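Local coordinates for protein enterotoxin type A (PDB 1DYQ) that acts in its natural form as a superantigen, activating the host immune system by binding MHC class II and T-cell receptor molecules, and causes staphylococcal food poisoning, at residues 14-19 and 198-203; 60-65 and 90-95; 66-71 and 106-111. The protein carries 3 engineered substitutions. One frame throughout, in Å; residues are numbered along the deposited sequence.

Contacts 2 and 3 are neighbours in the OB-fold domain, their centres about 9 Å apart, while contact 1 lies well apart, its centre 26 to 27 Å from theirs. Contact 3 is the buried one, a run of parallel strand pairing with apolar groups on both faces and an arginine beside a tyrosine on one. Contact 2 sits at its end, where the loop 60-65 runs into strand 67-71; strand 86-91 adjoins strand 105-114, and Ala93 N lies 2.9 Å from Cys107 O, a probable hydrogen bond. Rings and a tyrosine hydroxyl replace strand pairing there. Contact 1, partly buried, joins an N-terminal segment to the beta-grasp domain, chiefly through polar groups gripping backbone atoms.

Contact 1 (14-19 and 198-203); sequences RKKSEL and DLFGAQ
Arg14 joins the loop 198-203 at both its backbone and its guanidinium, and Phe200 answers with its carbonyl and its ring. Among the hydrogen bonds, Arg14 N donates almost straight (175°) to the syn lone pair of Asp198 OD2, 2.8 Å away. The other carboxylate oxygen, OD1, takes the amide of Phe200 from above the carboxylate plane, closing an Asx turn inside a type I beta turn from Asp198 to Gly201. A water lies 2.7 Å from both Arg14 O and Asp198 OD1, placed to donate to either. The side chain of Arg14 starts with CG anti to the backbone N (chi1 -177°) and stays extended as far as NE, passing the carbonyl of Phe200. Its NH1 then forks between two backbone oxygens, Phe200 O at 2.8 Å and Ala202 O at 2.8 Å; both acceptors are tilted from the guanidinium plane, and NH1 stands above the carbonyl plane of Ala202.

The apolar part centres on the Phe200 ring. Lys16 CB sits over one face, 4.0 Å from the centroid and 17° off the normal, a CH-pi contact displaced toward the rim. Leu19 CD2 comes to the ring edge near Phe200 CD1, but two conformers of this leucine are modelled, and the touch is less certain. The extended lysine chain carries NZ away to a salt bridge with Asp174 and a hydrogen bond to Asn172 O.

No salt bridge joins the two segments: Arg14 NE is 6.7 Å from Asp198 OD2, so any attraction between these opposite charges acts at a distance. The N-terminal segment is instead fastened to the beta-grasp domain by charged side chains that bond to backbone groups rather than to each other, one guanidinium nitrogen serving two carbonyls and one carboxylate two backbone amides.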
ATOM      1  N   ARG A  14       9.763  10.973  11.681  1.00 18.32           N
ATOM      2  CA  ARG A  14       8.767  11.410  12.668  1.00 19.42           C
ATOM      3  C   ARG A  14       8.658  10.390  13.782  1.00 19.08           C
ATOM      4  O   ARG A  14       8.745   9.188  13.591  1.00 17.72           O
ATOM      5  CB  ARG A  14       7.420  11.615  11.970  1.00 19.38           C
ATOM      6  CG  ARG A  14       6.303  12.135  12.897  1.00 20.71           C
ATOM      7  CD  ARG A  14       5.267  12.844  12.008  1.00 22.83           C
ATOM      8  NE  ARG A  14       4.095  13.278  12.707  1.00 22.75           N
ATOM      9  CZ  ARG A  14       2.890  12.708  12.642  1.00 22.63           C
ATOM     10  NH1 ARG A  14       2.708  11.619  11.925  1.00 21.00           N
ATOM     11  NH2 ARG A  14       1.876  13.251  13.317  1.00 22.18           N
ATOM     12  N   LYS A  15       8.567  10.895  15.029  1.00 19.55           N
ATOM     13  CA  LYS A  15       8.442  10.009  16.178  1.00 20.38           C
ATOM     14  C   LYS A  15       7.001   9.519  16.323  1.00 18.83           C
ATOM     15  O   LYS A  15       6.045  10.290  16.158  1.00 16.73           O
ATOM     16  CB  LYS A  15       8.848  10.754  17.459  1.00 20.47           C
ATOM     17  CG  LYS A  15      10.071  11.626  17.320  1.00 29.34           C
ATOM     18  CD  LYS A  15      11.364  10.916  17.616  1.00 34.69           C
ATOM     19  CE  LYS A  15      12.489  11.919  17.903  1.00 37.37           C
ATOM     20  NZ  LYS A  15      12.158  12.797  19.055  1.00 41.11           N
ATOM     21  N   LYS A  16       6.843   8.281  16.724  1.00 17.71           N
ATOM     22  CA  LYS A  16       5.550   7.678  16.996  1.00 17.45           C
ATOM     23  C   LYS A  16       4.745   8.467  18.013  1.00 19.19           C
ATOM     24  O   LYS A  16       3.516   8.556  17.948  1.00 19.25           O
ATOM     25  CB  LYS A  16       5.763   6.242  17.488  1.00 18.23           C
ATOM     26  CG  LYS A  16       4.472   5.604  18.021  1.00 16.99           C
ATOM     27  CD  LYS A  16       4.855   4.252  18.632  1.00 14.88           C
ATOM     28  CE  LYS A  16       3.687   3.510  19.182  1.00 16.64           C
ATOM     29  NZ  LYS A  16       4.049   2.236  19.848  1.00 18.45           N
ATOM     30  N   SER A  17       5.434   9.145  18.949  1.00 17.06           N
ATOM     31  CA  SER A  17       4.804   9.936  19.968  1.00 20.35           C
ATOM     32  C   SER A  17       4.091  11.164  19.434  1.00 19.11           C
ATOM     33  O   SER A  17       3.303  11.787  20.170  1.00 20.81           O
ATOM     34  CB  SER A  17       5.893  10.391  20.988  1.00 17.49           C
ATOM     35  OG  SER A  17       6.817  11.241  20.379  1.00 18.66           O
ATOM     36  N   GLU A  18       4.341  11.543  18.190  1.00 18.81           N
ATOM     37  CA  GLU A  18       3.699  12.694  17.577  1.00 19.71           C
ATOM     38  C   GLU A  18       2.294  12.354  17.082  1.00 22.36           C
ATOM     39  O   GLU A  18       1.517  13.241  16.729  1.00 24.17           O
ATOM     40  CB  GLU A  18       4.535  13.204  16.400  1.00 23.36           C
ATOM     41  CG  GLU A  18       5.866  13.824  16.812  1.00 21.40           C
ATOM     42  CD  GLU A  18       5.684  15.185  17.464  1.00 28.17           C
ATOM     43  OE1 GLU A  18       4.944  16.027  16.892  1.00 29.12           O
ATOM     44  OE2 GLU A  18       6.264  15.416  18.540  1.00 29.16           O
ATOM     45  N   LEU A  19       2.008  11.061  16.985  1.00 22.17           N
ATOM     46  CA  LEU A  19       0.720  10.641  16.413  1.00 25.89           C
ATOM     47  C   LEU A  19      -0.430  11.024  17.305  1.00 28.92           C
ATOM     48  O   LEU A  19      -0.420  10.724  18.512  1.00 31.34           O
ATOM     49  CB  LEU A  19       0.757   9.152  16.105  0.50 22.18           C
ATOM     50  CG  LEU A  19       1.344   8.756  14.739  0.50 20.86           C
ATOM     51  CD1 LEU A  19       2.670   9.456  14.488  0.50 22.18           C
ATOM     52  CD2 LEU A  19       1.528   7.236  14.682  0.50 19.84           C
ATOM     53  N   ASP A 198       8.209   7.274   5.379  1.00 14.63           N
ATOM     54  CA  ASP A 198       8.351   7.287   6.871  1.00 14.03           C
ATOM     55  C   ASP A 198       7.181   6.508   7.426  1.00 13.23           C
ATOM     56  O   ASP A 198       6.011   6.798   7.151  1.00 16.11           O
ATOM     57  CB  ASP A 198       8.393   8.744   7.304  1.00 14.50           C
ATOM     58  CG  ASP A 198       8.435   8.928   8.815  1.00 15.53           C
ATOM     59  OD1 ASP A 198       8.164   7.972   9.519  1.00 17.05           O
ATOM     60  OD2 ASP A 198       8.768  10.067   9.228  1.00 19.53           O
ATOM     61  N   LEU A 199       7.460   5.450   8.206  1.00 11.58           N
ATOM     62  CA  LEU A 199       6.406   4.579   8.700  1.00 12.62           C
ATOM     63  C   LEU A 199       5.491   5.301   9.677  1.00 11.96           C
ATOM     64  O   LEU A 199       4.390   4.773   9.903  1.00 14.23           O
ATOM     65  CB  LEU A 199       7.008   3.315   9.335  1.00 13.48           C
ATOM     66  CG  LEU A 199       7.783   2.414   8.372  1.00 14.16           C
ATOM     67  CD1 LEU A 199       8.490   1.284   9.159  1.00 13.71           C
ATOM     68  CD2 LEU A 199       6.842   1.764   7.360  1.00 15.03           C
ATOM     69  N   PHE A 200       5.914   6.400  10.253  1.00 14.11           N
ATOM     70  CA  PHE A 200       5.102   7.213  11.150  1.00 14.77           C
ATOM     71  C   PHE A 200       4.900   8.617  10.626  1.00 15.10           C
ATOM     72  O   PHE A 200       4.566   9.549  11.372  1.00 18.28           O
ATOM     73  CB  PHE A 200       5.760   7.273  12.548  1.00 16.50           C
ATOM     74  CG  PHE A 200       5.833   5.938  13.209  1.00 13.26           C
ATOM     75  CD1 PHE A 200       4.702   5.369  13.794  1.00 14.40           C
ATOM     76  CD2 PHE A 200       6.995   5.170  13.198  1.00 16.06           C
ATOM     77  CE1 PHE A 200       4.744   4.157  14.415  1.00 16.31           C
ATOM     78  CE2 PHE A 200       7.048   3.944  13.823  1.00 17.24           C
ATOM     79  CZ  PHE A 200       5.919   3.420  14.436  1.00 16.84           C
ATOM     80  N   GLY A 201       4.978   8.809   9.302  1.00 14.86           N
ATOM     81  CA  GLY A 201       4.945  10.091   8.688  1.00 14.67           C
ATOM     82  C   GLY A 201       3.572  10.655   8.421  1.00 15.96           C
ATOM     83  O   GLY A 201       3.448  11.858   8.162  1.00 18.83           O
ATOM     84  N   ALA A 202       2.544   9.807   8.442  1.00 17.00           N
ATOM     85  CA  ALA A 202       1.217  10.300   8.038  1.00 15.77           C
ATOM     86  C   ALA A 202       0.385  10.847   9.162  1.00 17.15           C
ATOM     87  O   ALA A 202       0.617  10.588  10.345  1.00 19.30           O
ATOM     88  CB  ALA A 202       0.478   9.174   7.302  1.00 17.57           C
ATOM     89  N   GLN A 203      -0.568  11.709   8.785  1.00 17.30           N
ATOM     90  CA  GLN A 203      -1.597  12.159   9.752  1.00 17.30           C
ATOM     91  C   GLN A 203      -2.608  11.028   9.905  1.00 18.14           C
ATOM     92  O   GLN A 203      -3.646  10.995   9.243  1.00 17.45           O
ATOM     93  CB  GLN A 203      -2.261  13.421   9.234  1.00 17.55           C
ATOM     94  CG  GLN A 203      -1.317  14.604   9.082  1.00 22.15           C
ATOM     95  CD  GLN A 203      -0.764  15.093  10.403  1.00 26.27           C
ATOM     96  OE1 GLN A 203       0.458  15.122  10.590  1.00 27.86           O
ATOM     97  NE2 GLN A 203      -1.636  15.526  11.298  1.00 27.27           N
TER
HETATM   98  O   HOH W   1       9.450   7.309  11.779  1.00 16.31           O

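Contact 2 (60-65 and 90-95); sequences TDHSWY and GAYAGY. Engineered in segment 90-95: Ala93 (natural residue Tyr). With SO4 (sulfate ion), chain C.
Tyr65 and Gly94 have the nearest CA atoms across the two segments, yet these are 8.1 Å apart, so no strand pairing joins the segments and side chains span the distance. Segment 60-65 is an irregular loop leading to strand 67-71; segment 90-95 leaves strand 86-91 and enters a 3-10 turn at Gly94 and Tyr95.

The Tyr65 hydroxyl makes the polar link. Tyr65 OH accepts from Gly94 N at 2.9 Å with an N-H...O angle of 157°, and donates to O2 of a sulfate ion at 2.6 Å. The same sulfate, probably from the crystallisation liquor, takes Tyr95 N on O3 at 2.9 Å, so the anion sits against the start of the 3-10 turn.

Tyr92 supplies the aromatic half. Its chi1 of 63° puts CG between the backbone N and the carbonyl carbon, the crowded position for a side chain. The rings of Tyr92 and Tyr65 meet obliquely, planes 84° apart, with Tyr65 CE2 at the edge of the Tyr92 ring, 3.8 Å from Tyr92 CE1. Tyr92 and His62 approach tip to tip, bringing Tyr92 OH to 3.5 Å from His62 CD2. Within the loop, Tyr65 CD2 lies over one face of the imidazole, toward its rim, while His62 ND1 accepts from Trp64 N at 3.0 Å; that bond, in the ring plane, would fix the rotation of the imidazole. The CB of the engineered Ala93 points away from the loop and lies over the centre of the Tyr95 ring.

Phe59 meets the rings of both His62 and Tyr92. Together His62, Tyr65 and Tyr92 form an aromatic cluster beside the sheet of the OB-fold domain of this staphylococcal toxin, where Tyr65 and Tyr92 both touch Ala106 of strand 105-114.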
ATOM      1  N   THR A  60     -19.258  -9.692  -5.137  1.00 23.85           N
ATOM      2  CA  THR A  60     -20.474 -10.537  -5.206  1.00 25.63           C
ATOM      3  C   THR A  60     -20.874 -11.029  -3.840  1.00 26.80           C
ATOM      4  O   THR A  60     -22.010 -11.512  -3.659  1.00 29.72           O
ATOM      5  CB  THR A  60     -20.258 -11.729  -6.154  1.00 26.72           C
ATOM      6  OG1 THR A  60     -19.120 -12.481  -5.725  1.00 27.78           O
ATOM      7  CG2 THR A  60     -20.047 -11.247  -7.579  1.00 28.34           C
ATOM      8  N   ASP A  61     -19.983 -10.968  -2.855  1.00 23.83           N
ATOM      9  CA  ASP A  61     -20.317 -11.514  -1.534  1.00 25.36           C
ATOM     10  C   ASP A  61     -19.842 -10.656  -0.396  1.00 22.62           C
ATOM     11  O   ASP A  61     -19.581 -11.132   0.705  1.00 25.09           O
ATOM     12  N   HIS A  62     -19.801  -9.332  -0.630  1.00 19.31           N
ATOM     13  CA  HIS A  62     -19.394  -8.415   0.437  1.00 18.18           C
ATOM     14  C   HIS A  62     -20.596  -7.957   1.240  1.00 17.09           C
ATOM     15  O   HIS A  62     -21.654  -7.687   0.645  1.00 17.86           O
ATOM     16  CB  HIS A  62     -18.650  -7.209  -0.182  1.00 14.20           C
ATOM     17  CG  HIS A  62     -17.945  -6.442   0.910  1.00 15.37           C
ATOM     18  ND1 HIS A  62     -18.567  -5.568   1.742  1.00 15.49           N
ATOM     19  CD2 HIS A  62     -16.640  -6.499   1.293  1.00 16.03           C
ATOM     20  CE1 HIS A  62     -17.688  -5.069   2.609  1.00 16.96           C
ATOM     21  NE2 HIS A  62     -16.514  -5.626   2.347  1.00 14.77           N
ATOM     22  N   SER A  63     -20.451  -7.824   2.552  1.00 16.32           N
ATOM     23  CA  SER A  63     -21.592  -7.436   3.393  1.00 15.23           C
ATOM     24  C   SER A  63     -22.094  -6.043   3.194  1.00 14.62           C
ATOM     25  O   SER A  63     -23.206  -5.704   3.712  1.00 16.10           O
ATOM     26  CB  SER A  63     -21.220  -7.698   4.861  1.00 17.38           C
ATOM     27  OG  SER A  63     -20.046  -6.963   5.184  1.00 21.16           O
ATOM     28  N   TRP A  64     -21.434  -5.164   2.465  1.00 14.78           N
ATOM     29  CA  TRP A  64     -21.947  -3.841   2.175  1.00 13.59           C
ATOM     30  C   TRP A  64     -21.740  -3.412   0.754  1.00 15.08           C
ATOM     31  O   TRP A  64     -22.624  -2.822   0.110  1.00 16.90           O
ATOM     32  CB  TRP A  64     -21.378  -2.776   3.142  1.00 15.12           C
ATOM     33  CG  TRP A  64     -22.176  -1.493   3.056  1.00 14.61           C
ATOM     34  CD1 TRP A  64     -21.796  -0.316   2.509  1.00 15.23           C
ATOM     35  CD2 TRP A  64     -23.517  -1.311   3.524  1.00 15.23           C
ATOM     36  NE1 TRP A  64     -22.817   0.611   2.594  1.00 17.22           N
ATOM     37  CE2 TRP A  64     -23.875   0.017   3.246  1.00 16.87           C
ATOM     38  CE3 TRP A  64     -24.445  -2.143   4.169  1.00 13.88           C
ATOM     39  CZ2 TRP A  64     -25.122   0.548   3.594  1.00 19.99           C
ATOM     40  CZ3 TRP A  64     -25.677  -1.612   4.512  1.00 15.00           C
ATOM     41  CH2 TRP A  64     -26.006  -0.285   4.221  1.00 18.68           C
ATOM     42  N   TYR A  65     -20.544  -3.652   0.178  1.00 13.20           N
ATOM     43  CA  TYR A  65     -20.235  -3.099  -1.107  1.00 13.26           C
ATOM     44  C   TYR A  65     -20.715  -3.971  -2.279  1.00 12.12           C
ATOM     45  O   TYR A  65     -20.617  -5.172  -2.258  1.00 15.12           O
ATOM     46  CB  TYR A  65     -18.715  -2.877  -1.284  1.00 12.56           C
ATOM     47  CG  TYR A  65     -18.098  -2.201  -0.066  1.00 11.45           C
ATOM     48  CD1 TYR A  65     -18.577  -0.993   0.399  1.00 12.86           C
ATOM     49  CD2 TYR A  65     -16.988  -2.759   0.545  1.00 11.66           C
ATOM     50  CE1 TYR A  65     -18.014  -0.372   1.511  1.00 14.38           C
ATOM     51  CE2 TYR A  65     -16.429  -2.160   1.661  1.00 12.82           C
ATOM     52  CZ  TYR A  65     -16.947  -0.971   2.130  1.00 12.44           C
ATOM     53  OH  TYR A  65     -16.391  -0.375   3.255  1.00 13.34           O
ATOM     54  N   GLY A  90      -4.862  -3.802  -3.921  1.00 10.90           N
ATOM     55  CA  GLY A  90      -4.906  -2.586  -3.093  1.00 12.74           C
ATOM     56  C   GLY A  90      -5.938  -2.737  -1.982  1.00 11.58           C
ATOM     57  O   GLY A  90      -6.799  -3.617  -2.051  1.00 12.84           O
ATOM     58  N   ALA A  91      -5.855  -1.865  -0.995  1.00 11.40           N
ATOM     59  CA  ALA A  91      -6.780  -1.948   0.143  1.00 11.40           C
ATOM     60  C   ALA A  91      -7.957  -0.997  -0.160  1.00  9.42           C
ATOM     61  O   ALA A  91      -7.743   0.176  -0.406  1.00 12.05           O
ATOM     62  CB  ALA A  91      -6.049  -1.395   1.392  1.00 12.13           C
ATOM     63  N   TYR A  92      -9.162  -1.530   0.039  1.00 10.49           N
ATOM     64  CA  TYR A  92     -10.349  -0.690  -0.252  1.00 10.68           C
ATOM     65  C   TYR A  92     -11.169  -0.460   0.999  1.00 10.48           C
ATOM     66  O   TYR A  92     -11.128  -1.213   1.956  1.00 10.74           O
ATOM     67  CB  TYR A  92     -11.214  -1.385  -1.321  1.00 11.69           C
ATOM     68  CG  TYR A  92     -11.804  -2.715  -0.924  1.00 10.69           C
ATOM     69  CD1 TYR A  92     -12.922  -2.810  -0.104  1.00 10.49           C
ATOM     70  CD2 TYR A  92     -11.194  -3.914  -1.310  1.00 12.29           C
ATOM     71  CE1 TYR A  92     -13.420  -4.014   0.311  1.00 11.50           C
ATOM     72  CE2 TYR A  92     -11.707  -5.140  -0.914  1.00 13.24           C
ATOM     73  CZ  TYR A  92     -12.826  -5.191  -0.105  1.00 12.40           C
ATOM     74  OH  TYR A  92     -13.319  -6.402   0.297  1.00 14.14           O
ATOM     75  N   ALA A  93     -11.980   0.616   0.946  1.00 10.48           N
ATOM     76  CA  ALA A  93     -12.937   0.850   2.053  1.00  9.37           C
ATOM     77  C   ALA A  93     -13.869   1.992   1.606  1.00  8.29           C
ATOM     78  O   ALA A  93     -13.469   2.870   0.896  1.00 10.48           O
ATOM     79  CB  ALA A  93     -12.178   1.354   3.297  1.00  9.58           C
ATOM     80  N   GLY A  94     -15.102   1.959   2.165  1.00 10.32           N
ATOM     81  CA  GLY A  94     -16.007   3.071   1.909  1.00 10.86           C
ATOM     82  C   GLY A  94     -15.449   4.384   2.453  1.00 11.59           C
ATOM     83  O   GLY A  94     -15.679   5.439   1.926  1.00 13.11           O
ATOM     84  N   TYR A  95     -14.681   4.279   3.577  1.00 12.19           N
ATOM     85  CA  TYR A  95     -14.139   5.458   4.213  1.00 13.27           C
ATOM     86  C   TYR A  95     -13.066   6.132   3.383  1.00 13.68           C
ATOM     87  O   TYR A  95     -12.715   7.304   3.665  1.00 14.85           O
ATOM     88  CB  TYR A  95     -13.695   5.212   5.656  1.00 12.85           C
ATOM     89  CG  TYR A  95     -12.571   4.238   5.870  1.00 13.79           C
ATOM     90  CD1 TYR A  95     -11.260   4.602   5.529  1.00 15.24           C
ATOM     91  CD2 TYR A  95     -12.786   2.986   6.399  1.00 13.39           C
ATOM     92  CE1 TYR A  95     -10.225   3.697   5.703  1.00 16.61           C
ATOM     93  CE2 TYR A  95     -11.752   2.072   6.596  1.00 13.66           C
ATOM     94  CZ  TYR A  95     -10.469   2.465   6.224  1.00 14.90           C
ATOM     95  OH  TYR A  95      -9.434   1.578   6.394  1.00 19.61           O
TER
HETATM   96  S   SO4 C 235     -17.182   2.109   5.587  1.00 12.53           S
HETATM   97  O1  SO4 C 235     -17.302   1.606   6.951  1.00 12.52           O
HETATM   98  O2  SO4 C 235     -17.851   1.271   4.547  1.00 14.55           O
HETATM   99  O3  SO4 C 235     -15.673   2.132   5.190  1.00 12.21           O
HETATM  100  O4  SO4 C 235     -17.604   3.556   5.493  1.00 14.91           O

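Contact 3 (66-71 and 106-111); sequences NDLLVR and ACMYGG. Engineered in segment 66-71: Arg71 (natural residue Asp).
In Arg71, an engineered residue, and Tyr109, CG is anti to the carbonyl carbon (for Arg71 chi1 -55°). The two are paired in register in the parallel strand pair of the OB-fold domain, 67-71 beside 106-109, and so leave the same face, side by side and pointing the same way. A bend at chi3 (60°) places Arg71 NE; Tyr109 CE1 lies over one face of the guanidinium, 3.7 Å from Arg71 NH1, the planes inclined rather than stacked. Their polar ends have partners outside the two strands: Arg71 NH1 bonds to Gln96 O and Tyr109 OH to Asn208 O.

The strand axes are 29° apart. Five hydrogen bonds run from Asp67 to Gly110; Leu69 N gives to Ala106 O at 2.8 Å and Leu69 O takes Met108 N at 3.0 Å. That same Leu69 O also receives a CA-H contact from Cys107.

On the face of Arg71, Leu69 CD2 packs 3.8 Å from Cys107 SG, which is disulfide-bonded to Cys97. On the other, Leu68 CD1 nears Met108 CB and Val70 CG2 lies 3.9 Å from Met108 CE. Beyond the strand end, Val70 CG1 presses to 3.3 Å from Gly110 O, a buried carbonyl oxygen with no hydrogen-bond partner in the model.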
ATOM      1  N   ASN A  66     -21.040  -3.262  -3.363  1.00 13.71           N
ATOM      2  CA  ASN A  66     -21.301  -3.898  -4.637  1.00 16.30           C
ATOM      3  C   ASN A  66     -20.261  -3.474  -5.672  1.00 15.97           C
ATOM      4  O   ASN A  66     -19.852  -4.299  -6.475  1.00 16.05           O
ATOM      5  CB  ASN A  66     -22.707  -3.484  -5.146  1.00 16.74           C
ATOM      6  CG  ASN A  66     -23.798  -4.129  -4.320  1.00 20.31           C
ATOM      7  OD1 ASN A  66     -23.722  -5.290  -3.951  1.00 24.67           O
ATOM      8  ND2 ASN A  66     -24.822  -3.335  -3.992  1.00 23.91           N
ATOM      9  N   ASP A  67     -19.850  -2.219  -5.641  1.00 14.39           N
ATOM     10  CA  ASP A  67     -18.951  -1.656  -6.634  1.00 13.79           C
ATOM     11  C   ASP A  67     -17.600  -1.243  -6.008  1.00 13.57           C
ATOM     12  O   ASP A  67     -17.556  -0.909  -4.837  1.00 12.76           O
ATOM     13  CB  ASP A  67     -19.576  -0.385  -7.235  1.00 14.65           C
ATOM     14  CG  ASP A  67     -20.888  -0.632  -7.953  1.00 20.29           C
ATOM     15  OD1 ASP A  67     -21.229  -1.784  -8.262  1.00 19.34           O
ATOM     16  OD2 ASP A  67     -21.594   0.375  -8.223  1.00 23.03           O
ATOM     17  N   LEU A  68     -16.579  -1.265  -6.854  1.00 11.86           N
ATOM     18  CA  LEU A  68     -15.251  -0.775  -6.446  1.00 13.37           C
ATOM     19  C   LEU A  68     -14.838   0.408  -7.306  1.00 11.31           C
ATOM     20  O   LEU A  68     -14.808   0.307  -8.557  1.00 13.13           O
ATOM     21  CB  LEU A  68     -14.217  -1.912  -6.621  1.00 12.18           C
ATOM     22  CG  LEU A  68     -12.747  -1.485  -6.368  1.00 12.20           C
ATOM     23  CD1 LEU A  68     -12.547  -1.178  -4.887  1.00 13.48           C
ATOM     24  CD2 LEU A  68     -11.804  -2.632  -6.782  1.00 13.83           C
ATOM     25  N   LEU A  69     -14.552   1.538  -6.706  1.00  9.85           N
ATOM     26  CA  LEU A  69     -14.106   2.721  -7.360  1.00 11.28           C
ATOM     27  C   LEU A  69     -12.597   2.932  -7.164  1.00 11.43           C
ATOM     28  O   LEU A  69     -12.215   3.054  -5.985  1.00 12.83           O
ATOM     29  CB  LEU A  69     -14.866   3.960  -6.853  1.00 12.94           C
ATOM     30  CG  LEU A  69     -14.517   5.258  -7.540  1.00 12.67           C
ATOM     31  CD1 LEU A  69     -14.928   5.244  -9.017  1.00 15.62           C
ATOM     32  CD2 LEU A  69     -15.112   6.470  -6.840  1.00 16.33           C
ATOM     33  N   VAL A  70     -11.837   2.942  -8.213  1.00 10.22           N
ATOM     34  CA  VAL A  70     -10.378   3.179  -8.096  1.00 10.21           C
ATOM     35  C   VAL A  70     -10.110   4.625  -8.362  1.00  9.92           C
ATOM     36  O   VAL A  70     -10.560   5.194  -9.395  1.00 11.09           O
ATOM     37  CB  VAL A  70      -9.580   2.283  -9.043  1.00 10.60           C
ATOM     38  CG1 VAL A  70      -8.074   2.534  -8.842  1.00 12.82           C
ATOM     39  CG2 VAL A  70      -9.908   0.822  -8.819  1.00 13.42           C
ATOM     40  N   ARG A  71      -9.392   5.320  -7.492  1.00  8.73           N
ATOM     41  CA  ARG A  71      -9.114   6.722  -7.559  1.00  9.50           C
ATOM     42  C   ARG A  71      -7.635   7.007  -7.910  1.00 10.56           C
ATOM     43  O   ARG A  71      -6.783   6.284  -7.353  1.00 12.47           O
ATOM     44  CB  ARG A  71      -9.419   7.429  -6.221  1.00 11.55           C
ATOM     45  CG  ARG A  71     -10.838   7.210  -5.717  1.00 11.60           C
ATOM     46  CD  ARG A  71     -11.103   7.937  -4.373  1.00 11.78           C
ATOM     47  NE  ARG A  71     -10.910   9.362  -4.522  1.00 13.48           N
ATOM     48  CZ  ARG A  71     -10.851  10.266  -3.557  1.00 15.19           C
ATOM     49  NH1 ARG A  71     -10.986   9.927  -2.294  1.00 13.51           N
ATOM     50  NH2 ARG A  71     -10.624  11.552  -3.886  1.00 14.90           N
ATOM     51  N   ALA A 106     -17.127   0.979  -2.700  1.00 15.68           N
ATOM     52  CA  ALA A 106     -15.907   1.065  -1.859  1.00 13.50           C
ATOM     53  C   ALA A 106     -14.786   1.687  -2.654  1.00 11.92           C
ATOM     54  O   ALA A 106     -14.783   1.519  -3.891  1.00 12.32           O
ATOM     55  CB  ALA A 106     -15.457  -0.336  -1.430  1.00 14.04           C
ATOM     56  N   CYS A 107     -13.846   2.432  -2.084  1.00 10.62           N
ATOM     57  CA  CYS A 107     -12.821   3.087  -2.856  1.00 10.86           C
ATOM     58  C   CYS A 107     -11.414   2.566  -2.514  1.00 10.85           C
ATOM     59  O   CYS A 107     -11.127   2.184  -1.385  1.00 10.20           O
ATOM     60  CB  CYS A 107     -12.850   4.613  -2.625  1.00 11.92           C
ATOM     61  SG  CYS A 107     -14.411   5.348  -3.288  1.00 17.09           S
ATOM     62  N   MET A 108     -10.599   2.516  -3.542  1.00 12.54           N
ATOM     63  CA  MET A 108      -9.164   2.163  -3.387  1.00 13.80           C
ATOM     64  C   MET A 108      -8.354   3.236  -4.068  1.00 12.25           C
ATOM     65  O   MET A 108      -8.804   3.816  -5.096  1.00 11.33           O
ATOM     66  CB  MET A 108      -8.964   0.815  -4.036  1.00 16.28           C
ATOM     67  CG  MET A 108      -7.624   0.391  -4.512  1.00 21.42           C
ATOM     68  SD  MET A 108      -7.690  -1.404  -4.871  1.00 17.73           S
ATOM     69  CE  MET A 108      -7.579  -1.377  -6.634  1.00 15.24           C
ATOM     70  N   TYR A 109      -7.168   3.560  -3.581  1.00 10.02           N
ATOM     71  CA  TYR A 109      -6.279   4.511  -4.176  1.00 10.38           C
ATOM     72  C   TYR A 109      -5.215   3.805  -5.028  1.00  9.90           C
ATOM     73  O   TYR A 109      -4.468   2.990  -4.465  1.00 11.08           O
ATOM     74  CB  TYR A 109      -5.568   5.330  -3.107  1.00 12.13           C
ATOM     75  CG  TYR A 109      -6.412   6.269  -2.286  1.00 11.61           C
ATOM     76  CD1 TYR A 109      -6.894   7.446  -2.857  1.00 13.53           C
ATOM     77  CD2 TYR A 109      -6.591   6.049  -0.930  1.00 13.65           C
ATOM     78  CE1 TYR A 109      -7.604   8.355  -2.071  1.00 14.17           C
ATOM     79  CE2 TYR A 109      -7.279   6.956  -0.148  1.00 12.30           C
ATOM     80  CZ  TYR A 109      -7.795   8.084  -0.741  1.00 14.95           C
ATOM     81  OH  TYR A 109      -8.433   9.023   0.067  1.00 16.25           O
ATOM     82  N   GLY A 110      -5.261   3.990  -6.329  1.00  9.62           N
ATOM     83  CA  GLY A 110      -4.288   3.244  -7.177  1.00 11.35           C
ATOM     84  C   GLY A 110      -4.476   1.758  -7.087  1.00 10.85           C
ATOM     85  O   GLY A 110      -5.596   1.221  -7.015  1.00 11.36           O
ATOM     86  N   GLY A 111      -3.358   1.001  -7.065  1.00 11.19           N
ATOM     87  CA  GLY A 111      -3.414  -0.444  -6.968  1.00 11.40           C
ATOM     88  C   GLY A 111      -3.508  -1.161  -8.306  1.00 10.82           C
ATOM     89  O   GLY A 111      -3.782  -2.382  -8.274  1.00 12.71           O
TER
HETATM   90  O   HOH W   2      -9.675  11.070   0.467  1.00 40.95           O